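Local coordinates for ATP-dependent RNA helicase HrpB (Escherichia coli, PDB 6EUD), which hydrolyses ATP to ADP and phosphate as a DExH-box NTPase of the DEAH/RHA helicase type, with a single-stranded RNA-binding function, at residues 393-396 against 397-401; 555-559 against 560-564; 591-595 against 596-600; 614-617 against 618-621. All coordinates share one frame; numbering follows the deposited sequence.

Interaction 1: residues 393-396 against 397-401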
loop_
_atom_site.group_PDB
_atom_site.type_symbol
_atom_site.label_atom_id
_atom_site.label_comp_id
_atom_site.label_asym_id
_atom_site.label_seq_id
_atom_site.Cartn_x
_atom_site.Cartn_y
_atom_site.Cartn_z
ATOM N N LYS A 393 6.340 2.154 8.360
ATOM C CA LYS A 393 6.948 2.060 9.687
ATOM C C LYS A 393 8.318 1.376 9.614
ATOM O O LYS A 393 9.307 1.899 10.138
ATOM C CB LYS A 393 6.025 1.309 10.637
ATOM C CG LYS A 393 6.527 1.195 12.065
ATOM C CD LYS A 393 5.553 0.332 12.871
ATOM C CE LYS A 393 5.921 0.221 14.349
ATOM N NZ LYS A 393 5.641 1.467 15.132
ATOM N N ARG A 394 8.383 0.236 8.925
ATOM C CA ARG A 394 9.644 -0.489 8.800
ATOM C C ARG A 394 10.710 0.356 8.135
ATOM O O ARG A 394 11.837 0.389 8.612
ATOM C CB ARG A 394 9.459 -1.803 8.039
ATOM C CG ARG A 394 8.792 -2.867 8.888
ATOM C CD ARG A 394 8.841 -4.241 8.249
ATOM N NE ARG A 394 8.131 -4.253 6.978
ATOM C CZ ARG A 394 6.837 -4.520 6.845
ATOM N NH1 ARG A 394 6.109 -4.811 7.917
ATOM N NH2 ARG A 394 6.279 -4.500 5.642
ATOM N N LEU A 395 10.363 1.058 7.060
ATOM C CA LEU A 395 11.333 1.934 6.403
ATOM C C LEU A 395 11.842 3.046 7.330
ATOM O O LEU A 395 13.040 3.331 7.357
ATOM C CB LEU A 395 10.735 2.560 5.137
ATOM C CG LEU A 395 11.582 3.666 4.474
ATOM C CD1 LEU A 395 13.008 3.191 4.119
ATOM C CD2 LEU A 395 10.892 4.192 3.221
ATOM N N LEU A 396 10.932 3.678 8.072
ATOM C CA LEU A 396 11.309 4.757 8.978
ATOM C C LEU A 396 12.244 4.225 10.061
ATOM O O LEU A 396 13.176 4.925 10.492
ATOM C CB LEU A 396 10.061 5.417 9.595
ATOM C CG LEU A 396 9.195 6.237 8.622
ATOM C CD1 LEU A 396 8.117 7.014 9.346
ATOM C CD2 LEU A 396 10.040 7.209 7.809
ATOM N N GLN A 397 12.010 2.980 10.480
ATOM C CA GLN A 397 12.924 2.306 11.404
ATOM C C GLN A 397 14.316 2.170 10.790
ATOM O O GLN A 397 15.307 2.541 11.412
ATOM C CB GLN A 397 12.369 0.940 11.802
ATOM C CG GLN A 397 11.361 1.021 12.928
ATOM C CD GLN A 397 10.391 -0.150 12.968
ATOM O OE1 GLN A 397 10.453 -1.063 12.142
ATOM N NE2 GLN A 397 9.462 -0.106 13.919
ATOM N N MET A 398 14.381 1.656 9.563
ATOM C CA MET A 398 15.647 1.529 8.848
ATOM C C MET A 398 16.403 2.867 8.811
ATOM O O MET A 398 17.628 2.901 8.935
ATOM C CB MET A 398 15.419 1.010 7.415
ATOM C CG MET A 398 16.714 0.609 6.671
ATOM S SD MET A 398 16.579 0.410 4.878
ATOM C CE MET A 398 16.824 2.087 4.309
ATOM N N LEU A 399 15.663 3.959 8.642
ATOM C CA LEU A 399 16.253 5.287 8.498
ATOM C C LEU A 399 16.612 5.928 9.834
ATOM O O LEU A 399 17.194 7.008 9.872
ATOM C CB LEU A 399 15.291 6.199 7.718
ATOM C CG LEU A 399 14.994 5.740 6.274
ATOM C CD1 LEU A 399 13.920 6.606 5.648
ATOM C CD2 LEU A 399 16.286 5.706 5.403
ATOM N N GLY A 400 16.252 5.260 10.929
ATOM C CA GLY A 400 16.491 5.777 12.270
ATOM C C GLY A 400 15.602 6.935 12.716
ATOM O O GLY A 400 15.952 7.681 13.630
ATOM N N ALA A 401 14.444 7.077 12.081
ATOM C CA ALA A 401 13.540 8.189 12.350
ATOM C C ALA A 401 12.623 7.937 13.560
ATOM O O ALA A 401 12.002 8.872 14.092
ATOM C CB ALA A 401 12.696 8.481 11.097
#
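Leu396 O takes the N-H of Ala401 at 3.0 Å, the 6→1 bond of a Schellman motif that closes the helix at its C-terminal end. Gly400 supplies the positive phi, 73°, that turns the chain out of the helical path, and Gly400 N bonds back to Gln397 O as the 5→2 partner. Leu399 N, bonded to Leu395 O at 3.0 Å, makes a second, weak bond to Leu396 O. Before the turn the helical bonds are regular: Gln397 N to Lys393 O is 2.9 Å, and Met398 N follows onto Arg394 O.

Side chains fill in around this backbone. The extended chain of Gln397 runs back along the previous turn, with CB and CG against Lys393 O and the amide nitrogen NE2 3.6 Å from Lys393 CE, while OE1 lies 3.5 Å from Arg394 CA. Lys393 sends its own NZ elsewhere, to a salt bridge with Glu405. On another side Leu395, its CG anti to the backbone N (chi1 171°), reaches forward so that CD1 lies 3.9 Å from Leu399 CD1 and 4.0 Å from Met398 CE. Leu396 CB meets Ala401 CB at 4.3 Å.

Leu395 and Leu399 touch Arg422 of helix 421-429, whereas Leu396 and Ala401 pack on Met365 of helix 361-370; beyond the turn the chain enters strand 402-403, whose Leu402 touches Lys393, Leu396 and Gln397.

Interaction 2: residues 555-559 against 560-564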
loop_
_atom_site.group_PDB
_atom_site.type_symbol
_atom_site.label_atom_id
_atom_site.label_comp_id
_atom_site.label_asym_id
_atom_site.label_seq_id
_atom_site.Cartn_x
_atom_site.Cartn_y
_atom_site.Cartn_z
ATOM N N LEU A 555 25.387 4.218 -8.028
ATOM C CA LEU A 555 26.738 4.627 -7.685
ATOM C C LEU A 555 27.569 3.376 -7.459
ATOM O O LEU A 555 27.074 2.394 -6.879
ATOM C CB LEU A 555 26.742 5.517 -6.434
ATOM C CG LEU A 555 28.068 6.245 -6.195
ATOM C CD1 LEU A 555 28.179 7.462 -7.114
ATOM C CD2 LEU A 555 28.247 6.623 -4.728
ATOM N N LEU A 556 28.810 3.398 -7.936
ATOM C CA LEU A 556 29.711 2.280 -7.719
ATOM C C LEU A 556 30.393 2.457 -6.382
ATOM O O LEU A 556 30.787 3.560 -6.011
ATOM C CB LEU A 556 30.738 2.148 -8.850
ATOM C CG LEU A 556 31.949 3.072 -8.927
ATOM C CD1 LEU A 556 33.146 2.492 -8.190
ATOM C CD2 LEU A 556 32.310 3.333 -10.394
ATOM N N VAL A 557 30.500 1.361 -5.646
ATOM C CA VAL A 557 31.101 1.369 -4.328
ATOM C C VAL A 557 32.119 0.246 -4.212
ATOM O O VAL A 557 31.913 -0.855 -4.723
ATOM C CB VAL A 557 30.044 1.217 -3.221
ATOM C CG1 VAL A 557 29.100 2.405 -3.229
ATOM C CG2 VAL A 557 29.267 -0.061 -3.400
ATOM N N ASP A 558 33.237 0.538 -3.568
ATOM C CA ASP A 558 34.132 -0.516 -3.136
ATOM C C ASP A 558 33.537 -1.069 -1.844
ATOM O O ASP A 558 33.447 -0.363 -0.837
ATOM C CB ASP A 558 35.553 0.015 -2.946
ATOM C CG ASP A 558 36.541 -1.077 -2.598
ATOM O OD1 ASP A 558 37.324 -1.484 -3.488
ATOM O OD2 ASP A 558 36.539 -1.525 -1.434
ATOM N N ILE A 559 33.096 -2.320 -1.884
ATOM C CA ILE A 559 32.296 -2.853 -0.796
ATOM C C ILE A 559 33.104 -2.950 0.482
ATOM O O ILE A 559 32.553 -2.828 1.576
ATOM C CB ILE A 559 31.697 -4.249 -1.149
ATOM C CG1 ILE A 559 30.657 -4.678 -0.109
ATOM C CG2 ILE A 559 32.799 -5.302 -1.330
ATOM C CD1 ILE A 559 29.531 -3.702 0.071
ATOM N N ASP A 560 34.410 -3.143 0.342
ATOM C CA ASP A 560 35.294 -3.281 1.494
ATOM C C ASP A 560 35.399 -1.967 2.268
ATOM O O ASP A 560 35.394 -1.962 3.502
ATOM C CB ASP A 560 36.677 -3.756 1.045
ATOM C CG ASP A 560 36.638 -5.136 0.415
ATOM O OD1 ASP A 560 36.422 -6.125 1.155
ATOM O OD2 ASP A 560 36.805 -5.228 -0.820
ATOM N N GLU A 561 35.487 -0.863 1.535
ATOM C CA GLU A 561 35.465 0.456 2.138
ATOM C C GLU A 561 34.146 0.718 2.819
ATOM O O GLU A 561 34.104 1.234 3.931
ATOM C CB GLU A 561 35.690 1.524 1.090
ATOM C CG GLU A 561 36.669 1.129 0.066
ATOM C CD GLU A 561 37.439 2.302 -0.451
ATOM O OE1 GLU A 561 36.885 3.423 -0.441
ATOM O OE2 GLU A 561 38.588 2.097 -0.883
ATOM N N LEU A 562 33.064 0.380 2.129
ATOM C CA LEU A 562 31.729 0.729 2.591
ATOM C C LEU A 562 31.397 0.012 3.881
ATOM O O LEU A 562 30.892 0.615 4.827
ATOM C CB LEU A 562 30.686 0.401 1.524
ATOM C CG LEU A 562 29.299 0.998 1.756
ATOM C CD1 LEU A 562 29.375 2.520 1.858
ATOM C CD2 LEU A 562 28.352 0.569 0.646
ATOM N N VAL A 563 31.691 -1.279 3.914
ATOM C CA VAL A 563 31.430 -2.097 5.091
ATOM C C VAL A 563 32.316 -1.642 6.248
ATOM O O VAL A 563 31.922 -1.677 7.415
ATOM C CB VAL A 563 31.677 -3.589 4.789
ATOM C CG1 VAL A 563 31.672 -4.399 6.066
ATOM C CG2 VAL A 563 30.653 -4.095 3.793
ATOM N N GLN A 564 33.518 -1.200 5.910
ATOM C CA GLN A 564 34.413 -0.666 6.913
ATOM C C GLN A 564 33.899 0.686 7.404
ATOM O O GLN A 564 33.904 0.958 8.603
ATOM C CB GLN A 564 35.832 -0.546 6.353
ATOM C CG GLN A 564 36.786 -1.621 6.856
ATOM C CD GLN A 564 37.110 -1.462 8.333
ATOM O OE1 GLN A 564 37.740 -0.483 8.738
ATOM N NE2 GLN A 564 36.668 -2.419 9.147
#
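Asp558 meets the start of the helix because its CG stands anti to the backbone N (chi1 -176°), which carries the carboxylate forward to the N-H groups of the first turn. Ile559 has the same first torsion, chi1 -170°, which lays CG1 beside Val563 CG2, and the bend at the next bond leaves CD1 against the same methyl.

Asp558 is the N-cap. Its OD2 accepts from Glu561 N at 3.2 Å through the anti lone pair, and that bond is fairly straight, 157° at the hydrogen; Asp560 N adds a weak bond to the same oxygen. The backbone takes over from there, with Leu562 N reaching Asp558 O at 3.1 Å and Val563 N reaching Ile559 O at 2.9 Å.

The apolar side of the turn is built from branch ends. Ile559 CD1 lies 3.9 Å from Val563 CG2, and both side chains rest on Ile593 of strand 584-593. Val557 puts CG2 4.2 Å from Leu562 CD2, next to helix 491-498.

Three acids crowd the solvent side: Asp558 OD2 is 3.8 Å from Asp560 OD2 and 4.2 Å from Glu561 OE2. Repulsion among the three is probably offset in part by the positive end of the helix dipole, and the capping bonds would tend to keep Asp558 ionised.

Interaction 3: residues 591-595 against 596-600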
loop_
_atom_site.group_PDB
_atom_site.type_symbol
_atom_site.label_atom_id
_atom_site.label_comp_id
_atom_site.label_asym_id
_atom_site.label_seq_id
_atom_site.Cartn_x
_atom_site.Cartn_y
_atom_site.Cartn_z
ATOM N N LEU A 591 28.433 -13.778 6.600
ATOM C CA LEU A 591 28.263 -12.334 6.730
ATOM C C LEU A 591 27.304 -11.864 5.634
ATOM O O LEU A 591 27.500 -12.235 4.436
ATOM C CB LEU A 591 29.611 -11.623 6.641
ATOM C CG LEU A 591 30.577 -12.043 7.758
ATOM C CD1 LEU A 591 31.899 -11.263 7.729
ATOM C CD2 LEU A 591 29.873 -11.877 9.083
ATOM N N GLN A 592 26.250 -11.108 5.982
ATOM C CA GLN A 592 25.350 -10.810 4.875
ATOM C C GLN A 592 24.990 -9.282 4.963
ATOM O O GLN A 592 25.025 -8.634 6.035
ATOM C CB GLN A 592 24.101 -11.687 4.932
ATOM C CG GLN A 592 23.313 -11.407 6.232
ATOM C CD GLN A 592 22.580 -12.615 6.791
ATOM O OE1 GLN A 592 21.468 -12.964 6.379
ATOM N NE2 GLN A 592 23.130 -13.108 7.947
ATOM N N ILE A 593 24.758 -8.668 3.816
ATOM C CA ILE A 593 24.157 -7.352 3.769
ATOM C C ILE A 593 22.728 -7.532 3.290
ATOM O O ILE A 593 22.484 -7.737 2.102
ATOM C CB ILE A 593 24.923 -6.413 2.847
ATOM C CG1 ILE A 593 26.364 -6.240 3.338
ATOM C CG2 ILE A 593 24.254 -5.091 2.844
ATOM C CD1 ILE A 593 27.195 -5.402 2.451
ATOM N N GLY A 594 21.783 -7.505 4.222
ATOM C CA GLY A 594 20.417 -7.868 3.888
ATOM C C GLY A 594 20.369 -9.305 3.406
ATOM O O GLY A 594 20.845 -10.198 4.097
ATOM N N GLN A 595 19.831 -9.520 2.209
ATOM C CA GLN A 595 19.724 -10.852 1.617
ATOM C C GLN A 595 20.950 -11.242 0.796
ATOM O O GLN A 595 20.975 -12.308 0.186
ATOM C CB GLN A 595 18.479 -10.927 0.731
ATOM C CG GLN A 595 17.200 -10.611 1.466
ATOM C CD GLN A 595 17.010 -11.517 2.655
ATOM O OE1 GLN A 595 16.893 -12.728 2.495
ATOM N NE2 GLN A 595 17.016 -10.946 3.861
ATOM N N LEU A 596 21.958 -10.367 0.778
ATOM C CA LEU A 596 23.161 -10.543 -0.049
ATOM C C LEU A 596 24.272 -11.191 0.740
ATOM O O LEU A 596 24.774 -10.609 1.697
ATOM C CB LEU A 596 23.664 -9.199 -0.600
ATOM C CG LEU A 596 22.759 -8.475 -1.588
ATOM C CD1 LEU A 596 23.366 -7.133 -1.994
ATOM C CD2 LEU A 596 22.531 -9.375 -2.796
ATOM N N THR A 597 24.665 -12.394 0.345
ATOM C CA THR A 597 25.758 -13.054 1.035
ATOM C C THR A 597 27.067 -12.384 0.636
ATOM O O THR A 597 27.390 -12.271 -0.549
ATOM C CB THR A 597 25.795 -14.552 0.726
ATOM O OG1 THR A 597 24.580 -15.156 1.190
ATOM C CG2 THR A 597 26.974 -15.204 1.427
ATOM N N VAL A 598 27.806 -11.898 1.625
ATOM C CA VAL A 598 29.040 -11.174 1.336
ATOM C C VAL A 598 30.227 -12.110 1.498
ATOM O O VAL A 598 31.199 -12.057 0.734
ATOM C CB VAL A 598 29.200 -9.947 2.249
ATOM C CG1 VAL A 598 30.574 -9.309 2.074
ATOM C CG2 VAL A 598 28.116 -8.945 1.948
ATOM N N LYS A 599 30.128 -12.982 2.495
ATOM C CA LYS A 599 31.171 -13.951 2.748
ATOM C C LYS A 599 30.595 -15.166 3.464
ATOM O O LYS A 599 29.680 -15.044 4.279
ATOM C CB LYS A 599 32.298 -13.320 3.569
ATOM C CG LYS A 599 33.581 -14.119 3.528
ATOM C CD LYS A 599 34.699 -13.463 4.324
ATOM C CE LYS A 599 34.441 -13.538 5.818
ATOM N NZ LYS A 599 35.638 -13.096 6.592
ATOM N N VAL A 600 31.121 -16.339 3.133
ATOM C CA VAL A 600 30.821 -17.550 3.876
ATOM C C VAL A 600 32.130 -18.179 4.326
ATOM O O VAL A 600 33.073 -18.301 3.549
ATOM C CB VAL A 600 29.993 -18.557 3.051
ATOM C CG1 VAL A 600 28.528 -18.191 3.096
ATOM C CG2 VAL A 600 30.470 -18.608 1.628
#
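Leu591 and Lys599 are joined by backbone bonds in both directions, unequal in strength: Leu591 N reaches Lys599 O at 2.9 Å, while the return from Lys599 N to Leu591 O is weak at 3.4 Å. That carbonyl is shared, for Val598 N also donates to it, at 2.8 Å and nearly straight. Nearer the turn, Ile593 N gives its hydrogen to Leu596 O at 2.9 Å. Leu596 N answers to Ile593 O at 3.0 Å, but it comes from 52° above that carbonyl plane, as the tight turn brings it round. Leu596 O also receives a C-H...O contact from Gln592 CA.

The apolar contacts lie on one face. With CG1 of Val598 anti to the backbone N (chi1 172°), CG2 is left anti to the carbonyl carbon, and this second methyl comes 3.5 Å from Ile593 CG1 and 3.7 Å from Ile593 CD1. Leu591 and Lys599 run side by side in the same direction, CD1 to CE at 3.9 Å. Leu596 and Val598 both lean on Trp534 of strand 534-542. The other face holds Gln592 and Thr597, whose OG1 bonds to Arg590.

A turn and a bulge define the arrangement. Ile593 to Leu596 form a type II' beta turn with Gly594 at positive phi, and Val598 and Lys599 together opposite Leu591 make a classic bulge: a two-residue beta hairpin, bulged, within the connector region of HrpB.

Interaction 4: residues 614-617 against 618-621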
loop_
_atom_site.group_PDB
_atom_site.type_symbol
_atom_site.label_atom_id
_atom_site.label_comp_id
_atom_site.label_asym_id
_atom_site.label_seq_id
_atom_site.Cartn_x
_atom_site.Cartn_y
_atom_site.Cartn_z
ATOM N N ALA A 614 23.240 -21.062 16.205
ATOM C CA ALA A 614 23.531 -21.658 14.898
ATOM C C ALA A 614 22.645 -22.884 14.650
ATOM O O ALA A 614 22.239 -23.145 13.519
ATOM C CB ALA A 614 25.013 -22.026 14.779
ATOM N N MET A 615 22.338 -23.630 15.707
ATOM C CA MET A 615 21.447 -24.781 15.597
ATOM C C MET A 615 19.998 -24.370 15.285
ATOM O O MET A 615 19.304 -25.065 14.514
ATOM C CB MET A 615 21.493 -25.598 16.886
ATOM C CG MET A 615 22.789 -26.361 17.100
ATOM S SD MET A 615 22.769 -27.293 18.655
ATOM C CE MET A 615 24.344 -28.150 18.575
ATOM N N LEU A 616 19.535 -23.273 15.897
ATOM C CA LEU A 616 18.203 -22.733 15.593
ATOM C C LEU A 616 18.060 -22.424 14.109
ATOM O O LEU A 616 17.024 -22.730 13.504
ATOM C CB LEU A 616 17.909 -21.466 16.404
ATOM C CG LEU A 616 17.794 -21.595 17.928
ATOM C CD1 LEU A 616 17.222 -20.329 18.498
ATOM C CD2 LEU A 616 16.936 -22.767 18.302
ATOM N N ASN A 617 19.096 -21.811 13.527
ATOM C CA ASN A 617 19.108 -21.523 12.099
ATOM C C ASN A 617 19.114 -22.797 11.251
ATOM O O ASN A 617 18.542 -22.842 10.153
ATOM C CB ASN A 617 20.317 -20.652 11.743
ATOM C CG ASN A 617 20.215 -19.244 12.311
ATOM O OD1 ASN A 617 19.129 -18.687 12.411
ATOM N ND2 ASN A 617 21.350 -18.665 12.676
ATOM N N GLY A 618 19.768 -23.832 11.765
ATOM C CA GLY A 618 19.790 -25.120 11.104
ATOM C C GLY A 618 18.402 -25.731 11.096
ATOM O O GLY A 618 17.991 -26.363 10.117
ATOM N N ILE A 619 17.678 -25.541 12.198
ATOM C CA ILE A 619 16.309 -26.033 12.314
ATOM C C ILE A 619 15.421 -25.292 11.314
ATOM O O ILE A 619 14.587 -25.907 10.641
ATOM C CB ILE A 619 15.768 -25.858 13.744
ATOM C CG1 ILE A 619 16.606 -26.677 14.722
ATOM C CG2 ILE A 619 14.279 -26.227 13.813
ATOM C CD1 ILE A 619 16.342 -26.358 16.171
ATOM N N ARG A 620 15.617 -23.978 11.210
ATOM C CA ARG A 620 14.957 -23.193 10.173
ATOM C C ARG A 620 15.293 -23.722 8.783
ATOM O O ARG A 620 14.474 -23.618 7.877
ATOM C CB ARG A 620 15.340 -21.724 10.270
ATOM C CG ARG A 620 14.945 -21.109 11.577
ATOM C CD ARG A 620 14.791 -19.613 11.498
ATOM N NE ARG A 620 14.182 -19.179 12.741
ATOM C CZ ARG A 620 14.857 -18.730 13.788
ATOM N NH1 ARG A 620 16.173 -18.584 13.712
ATOM N NH2 ARG A 620 14.201 -18.393 14.894
ATOM N N ASP A 621 16.484 -24.290 8.606
ATOM C CA ASP A 621 16.821 -24.881 7.312
ATOM C C ASP A 621 16.137 -26.217 7.112
ATOM O O ASP A 621 15.587 -26.471 6.051
ATOM C CB ASP A 621 18.336 -25.073 7.142
ATOM C CG ASP A 621 19.039 -23.835 6.582
ATOM O OD1 ASP A 621 20.187 -23.559 6.985
ATOM O OD2 ASP A 621 18.452 -23.140 5.728
#
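Helix 608-622 follows directly on the three-stranded antiparallel sheet of the connector, and in its last turns Asn617 and Arg620 meet on one side. Arg620 stretches out from CG to NE, and its NH1 points back to Asn617 OD1, which lies at the guanidinium edge, in plane, 3.2 Å away. The bond is weak, with 128° at the hydrogen and the two planar groups 49° apart. Both ends are held more firmly from outside: Arg620 NH2 forms a salt bridge with Glu665 and NE bonds to Leu661 O, while Asn617 ND2 bonds to Asp574 O. The helix is thus tied to strand 571-579 by one residue and to helices 657-662 and 664-667 by the other.

Beneath these side chains runs ordinary alpha-helical bonding, from Gly618 N to Ala614 O at 3.1 Å through Ile619 N to Met615 O at 2.9 Å and Arg620 N to Leu616 O at 3.0 Å. Asp621 N completes the series on Asn617 O.

Ile619 is pressed close to the backbone. With CG1 anti to its carbonyl carbon (chi1 -62°), that atom sits 3.1 Å from Met615 O, and CD1 extends to 4.2 Å from Leu616 CD2. Leu616 and Ile619 both reach Leu664, whereas Ala614, on the strand 571-579 side, packs against Asp574 and Val576.

In the fold
Along the chain the four contacts come in order without overlap. Interactions 2 and 3 are the pair that touch: their centres lie 14 Å apart, and Ile593 CD1 of the hairpin is 3.7 Å from Ile559 CD1. That packing seats the turn end of hairpin 584-602 against helix 559-565, with Trp534 of strand 534-542 beside it. Interaction 4 follows 17 Å from interaction 3, centre to centre, where helix 608-622 packs on strand 571-579 of the connector sheet. Interaction 1, at the end of helix 386-398, has its centre 21 to 28 Å from the others. Held at one end through interaction 3 and followed by the helix of interaction 4, the sheet bridges main body and C-terminal part.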